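Long-range contact in 3-oxoacyl-[acyl-carrier protein] synthase (Thermus thermophilus, PDB 1UB7), which probably catalyses the first condensation of fatty acid synthesis, joining acetyl-CoA and malonyl-ACP into 3-oxobutanoyl-ACP with release of carbon dioxide and CoA: residues 290-303 with 310-322. Sequence-based numbering, arbitrary orientation.
Sequences VDAGRIREGDHVLL and LTWAAAVLTWGGA
Trp319, just past the end of strand 311-318, packs its indole against Val290 at the end of helix 281-292 and Ile295 in the loop that follows. Ile295 lays CG2 over one face of the indole, while Val290 CG2, from the last turn of the helix, meets CZ2 of Trp319 at 3.4 Å, the two side chains crossing at about a right angle. Val301 CG2 is a looser neighbour, 4.2 Å from Trp319 CE3. With CG anti to its backbone N (chi1 -154°), Trp319 directs its ring toward this aliphatic patch. Both the N and the O of Trp319 are bonded to the type II turn Arg296-Asp299: its N donates to Asp299 O at 2.8 Å, and its O receives Gly298 N, which lies above the carbonyl plane. Strands 300-307 and 311-318 form an antiparallel beta hairpin between strands 172-180 and 242-245, in the C-terminal half of this thiolase-like fold. Val301 with Leu317 and Leu303 with Ala315 are its hydrogen-bonded pairs here; Val301 N reaches Leu317 O at 2.8 Å. In the non-hydrogen-bonded pair His300-Thr318 the side chains run side by side, and Thr318 OG1 lies at the imidazole edge, in its plane, hydrogen-bonded to His300 ND1 (2.8 Å). On the same face Leu302 CD1 packs on Val316 CG2 at 4.1 Å, against helix 211-233. Leu303, on the other face, packs on Leu117 of helix 112-125. Near the C-terminus Gly321 N donates a hydrogen bond to Glu297 OE1 from above the carboxylate plane at 3.1 Å, while Glu297 OE2 forms a salt bridge with Arg168.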
# COMPACT_ATOMS: atom_id res chain seq x y z
N VAL A 290 4.95 -7.29 -26.16
CA VAL A 290 5.25 -8.71 -26.15
C VAL A 290 4.58 -9.35 -27.35
O VAL A 290 5.22 -10.07 -28.12
CB VAL A 290 4.76 -9.38 -24.85
CG1 VAL A 290 4.71 -10.89 -25.02
CG2 VAL A 290 5.69 -9.01 -23.71
N ASP A 291 3.29 -9.05 -27.52
CA ASP A 291 2.50 -9.60 -28.61
C ASP A 291 2.94 -9.18 -30.01
O ASP A 291 2.69 -9.90 -30.97
CB ASP A 291 1.01 -9.28 -28.42
CG ASP A 291 0.40 -10.04 -27.25
OD1 ASP A 291 1.04 -10.99 -26.75
OD2 ASP A 291 -0.73 -9.70 -26.82
N ALA A 292 3.59 -8.02 -30.13
CA ALA A 292 4.06 -7.55 -31.43
C ALA A 292 5.44 -8.12 -31.68
O ALA A 292 5.96 -8.08 -32.79
CB ALA A 292 4.11 -6.03 -31.45
N GLY A 293 6.03 -8.67 -30.62
CA GLY A 293 7.35 -9.26 -30.71
C GLY A 293 8.47 -8.24 -30.53
O GLY A 293 9.63 -8.54 -30.79
N ARG A 294 8.10 -7.03 -30.10
CA ARG A 294 9.08 -5.97 -29.87
C ARG A 294 9.83 -6.27 -28.58
O ARG A 294 10.90 -5.72 -28.33
CB ARG A 294 8.39 -4.64 -29.75
CG ARG A 294 7.36 -4.40 -30.83
CD ARG A 294 6.72 -3.05 -30.59
NE ARG A 294 7.75 -2.02 -30.60
CZ ARG A 294 7.55 -0.76 -30.24
NH1 ARG A 294 6.35 -0.38 -29.82
NH2 ARG A 294 8.54 0.11 -30.31
N ILE A 295 9.23 -7.11 -27.76
CA ILE A 295 9.86 -7.53 -26.52
C ILE A 295 9.93 -9.02 -26.67
O ILE A 295 8.95 -9.65 -27.06
CB ILE A 295 9.00 -7.17 -25.27
CG1 ILE A 295 9.22 -5.71 -24.88
CG2 ILE A 295 9.37 -8.08 -24.10
CD1 ILE A 295 8.42 -5.28 -23.65
N ARG A 296 11.10 -9.59 -26.40
CA ARG A 296 11.29 -11.03 -26.51
C ARG A 296 12.25 -11.51 -25.44
O ARG A 296 13.07 -10.74 -24.93
CB ARG A 296 11.85 -11.41 -27.88
CG ARG A 296 11.10 -10.84 -29.05
CD ARG A 296 11.75 -11.26 -30.35
NE ARG A 296 11.20 -10.54 -31.50
CZ ARG A 296 11.55 -10.78 -32.76
NH1 ARG A 296 12.46 -11.71 -33.04
NH2 ARG A 296 10.98 -10.10 -33.75
N GLU A 297 12.17 -12.80 -25.13
CA GLU A 297 13.05 -13.36 -24.14
C GLU A 297 14.46 -12.93 -24.46
O GLU A 297 14.91 -13.05 -25.60
CB GLU A 297 12.95 -14.88 -24.14
CG GLU A 297 13.92 -15.54 -23.20
CD GLU A 297 13.42 -16.88 -22.73
OE1 GLU A 297 12.37 -16.92 -22.05
OE2 GLU A 297 14.07 -17.90 -23.02
N GLY A 298 15.16 -12.38 -23.47
CA GLY A 298 16.52 -11.94 -23.68
C GLY A 298 16.73 -10.44 -23.85
O GLY A 298 17.85 -9.97 -23.68
N ASP A 299 15.67 -9.70 -24.18
CA ASP A 299 15.78 -8.25 -24.37
C ASP A 299 15.91 -7.49 -23.05
O ASP A 299 15.46 -7.95 -21.99
CB ASP A 299 14.55 -7.68 -25.09
CG ASP A 299 14.39 -8.20 -26.51
OD1 ASP A 299 15.41 -8.50 -27.18
OD2 ASP A 299 13.22 -8.28 -26.96
N HIS A 300 16.51 -6.31 -23.12
CA HIS A 300 16.65 -5.47 -21.95
C HIS A 300 15.58 -4.41 -22.08
O HIS A 300 15.60 -3.61 -23.01
CB HIS A 300 18.02 -4.82 -21.89
CG HIS A 300 19.14 -5.82 -21.83
ND1 HIS A 300 19.14 -6.87 -20.95
CD2 HIS A 300 20.28 -5.93 -22.55
CE1 HIS A 300 20.23 -7.60 -21.13
NE2 HIS A 300 20.94 -7.05 -22.10
N VAL A 301 14.62 -4.42 -21.16
CA VAL A 301 13.54 -3.46 -21.19
C VAL A 301 13.64 -2.47 -20.04
O VAL A 301 13.98 -2.84 -18.90
CB VAL A 301 12.17 -4.16 -21.13
CG1 VAL A 301 11.06 -3.16 -21.45
CG2 VAL A 301 12.16 -5.34 -22.09
N LEU A 302 13.34 -1.21 -20.33
CA LEU A 302 13.39 -0.20 -19.30
C LEU A 302 12.00 0.31 -19.06
O LEU A 302 11.28 0.63 -20.00
CB LEU A 302 14.27 0.97 -19.69
CG LEU A 302 14.14 2.05 -18.61
CD1 LEU A 302 15.50 2.55 -18.25
CD2 LEU A 302 13.17 3.17 -19.07
N LEU A 303 11.64 0.38 -17.78
CA LEU A 303 10.34 0.86 -17.34
C LEU A 303 10.62 2.12 -16.54
O LEU A 303 11.59 2.17 -15.77
CB LEU A 303 9.64 -0.17 -16.45
CG LEU A 303 9.56 -1.62 -16.93
CD1 LEU A 303 8.92 -2.48 -15.85
CD2 LEU A 303 8.75 -1.70 -18.22
N LEU A 310 5.15 13.94 -4.69
CA LEU A 310 5.53 13.36 -5.98
C LEU A 310 6.31 12.04 -5.84
O LEU A 310 7.01 11.81 -4.84
CB LEU A 310 6.34 14.36 -6.80
CG LEU A 310 5.65 15.70 -7.13
CD1 LEU A 310 6.57 16.53 -8.01
CD2 LEU A 310 4.32 15.47 -7.85
N THR A 311 6.15 11.19 -6.85
CA THR A 311 6.77 9.88 -6.89
C THR A 311 7.28 9.59 -8.30
O THR A 311 6.71 10.05 -9.29
CB THR A 311 5.75 8.75 -6.51
OG1 THR A 311 4.98 9.15 -5.37
CG2 THR A 311 6.47 7.43 -6.17
N TRP A 312 8.34 8.81 -8.37
CA TRP A 312 8.92 8.44 -9.66
C TRP A 312 9.64 7.11 -9.45
O TRP A 312 10.06 6.78 -8.34
CB TRP A 312 9.90 9.53 -10.12
CG TRP A 312 11.13 9.68 -9.26
CD1 TRP A 312 12.31 8.97 -9.37
CD2 TRP A 312 11.31 10.59 -8.16
NE1 TRP A 312 13.20 9.38 -8.40
CE2 TRP A 312 12.61 10.36 -7.64
CE3 TRP A 312 10.49 11.55 -7.56
CZ2 TRP A 312 13.12 11.09 -6.54
CZ3 TRP A 312 11.00 12.28 -6.46
CH2 TRP A 312 12.30 12.03 -5.96
N ALA A 313 9.76 6.34 -10.53
CA ALA A 313 10.42 5.05 -10.46
C ALA A 313 10.83 4.58 -11.84
O ALA A 313 10.27 5.00 -12.84
CB ALA A 313 9.50 4.02 -9.82
N ALA A 314 11.82 3.69 -11.87
CA ALA A 314 12.33 3.15 -13.11
C ALA A 314 12.98 1.80 -12.83
O ALA A 314 13.53 1.56 -11.75
CB ALA A 314 13.35 4.10 -13.71
N ALA A 315 12.92 0.91 -13.82
CA ALA A 315 13.50 -0.41 -13.67
C ALA A 315 14.03 -0.97 -14.99
O ALA A 315 13.56 -0.61 -16.08
CB ALA A 315 12.46 -1.36 -13.09
N VAL A 316 15.03 -1.83 -14.88
CA VAL A 316 15.63 -2.48 -16.03
C VAL A 316 15.44 -3.96 -15.76
O VAL A 316 15.86 -4.48 -14.72
CB VAL A 316 17.14 -2.14 -16.16
CG1 VAL A 316 17.81 -3.12 -17.12
CG2 VAL A 316 17.30 -0.72 -16.66
N LEU A 317 14.81 -4.63 -16.73
CA LEU A 317 14.48 -6.04 -16.65
C LEU A 317 14.88 -6.75 -17.93
O LEU A 317 14.53 -6.30 -19.03
CB LEU A 317 12.96 -6.18 -16.48
CG LEU A 317 12.31 -7.55 -16.66
CD1 LEU A 317 12.70 -8.47 -15.51
CD2 LEU A 317 10.81 -7.37 -16.71
N THR A 318 15.62 -7.84 -17.80
CA THR A 318 16.02 -8.63 -18.95
C THR A 318 14.85 -9.62 -19.10
O THR A 318 14.70 -10.54 -18.30
CB THR A 318 17.33 -9.40 -18.70
OG1 THR A 318 18.44 -8.49 -18.75
CG2 THR A 318 17.53 -10.49 -19.75
N TRP A 319 14.02 -9.39 -20.12
CA TRP A 319 12.83 -10.18 -20.38
C TRP A 319 12.97 -11.71 -20.44
O TRP A 319 14.00 -12.25 -20.84
CB TRP A 319 12.16 -9.69 -21.67
CG TRP A 319 10.70 -9.97 -21.70
CD1 TRP A 319 10.07 -11.00 -22.35
CD2 TRP A 319 9.68 -9.25 -21.00
NE1 TRP A 319 8.71 -10.97 -22.08
CE2 TRP A 319 8.45 -9.90 -21.26
CE3 TRP A 319 9.68 -8.11 -20.17
CZ2 TRP A 319 7.23 -9.45 -20.71
CZ3 TRP A 319 8.47 -7.67 -19.64
CH2 TRP A 319 7.26 -8.34 -19.91
N GLY A 320 11.91 -12.40 -20.04
CA GLY A 320 11.91 -13.85 -20.10
C GLY A 320 12.64 -14.56 -18.98
O GLY A 320 12.65 -14.10 -17.84
N GLY A 321 13.27 -15.68 -19.33
CA GLY A 321 13.99 -16.47 -18.35
C GLY A 321 13.00 -17.35 -17.61
O GLY A 321 13.38 -18.10 -16.72
N ALA A 322 11.73 -17.26 -18.00
CA ALA A 322 10.66 -18.03 -17.37
C ALA A 322 11.03 -19.48 -17.26
O ALA A 322 11.40 -19.91 -16.15
CB ALA A 322 9.37 -17.89 -18.15
OXT ALA A 322 10.96 -20.16 -18.29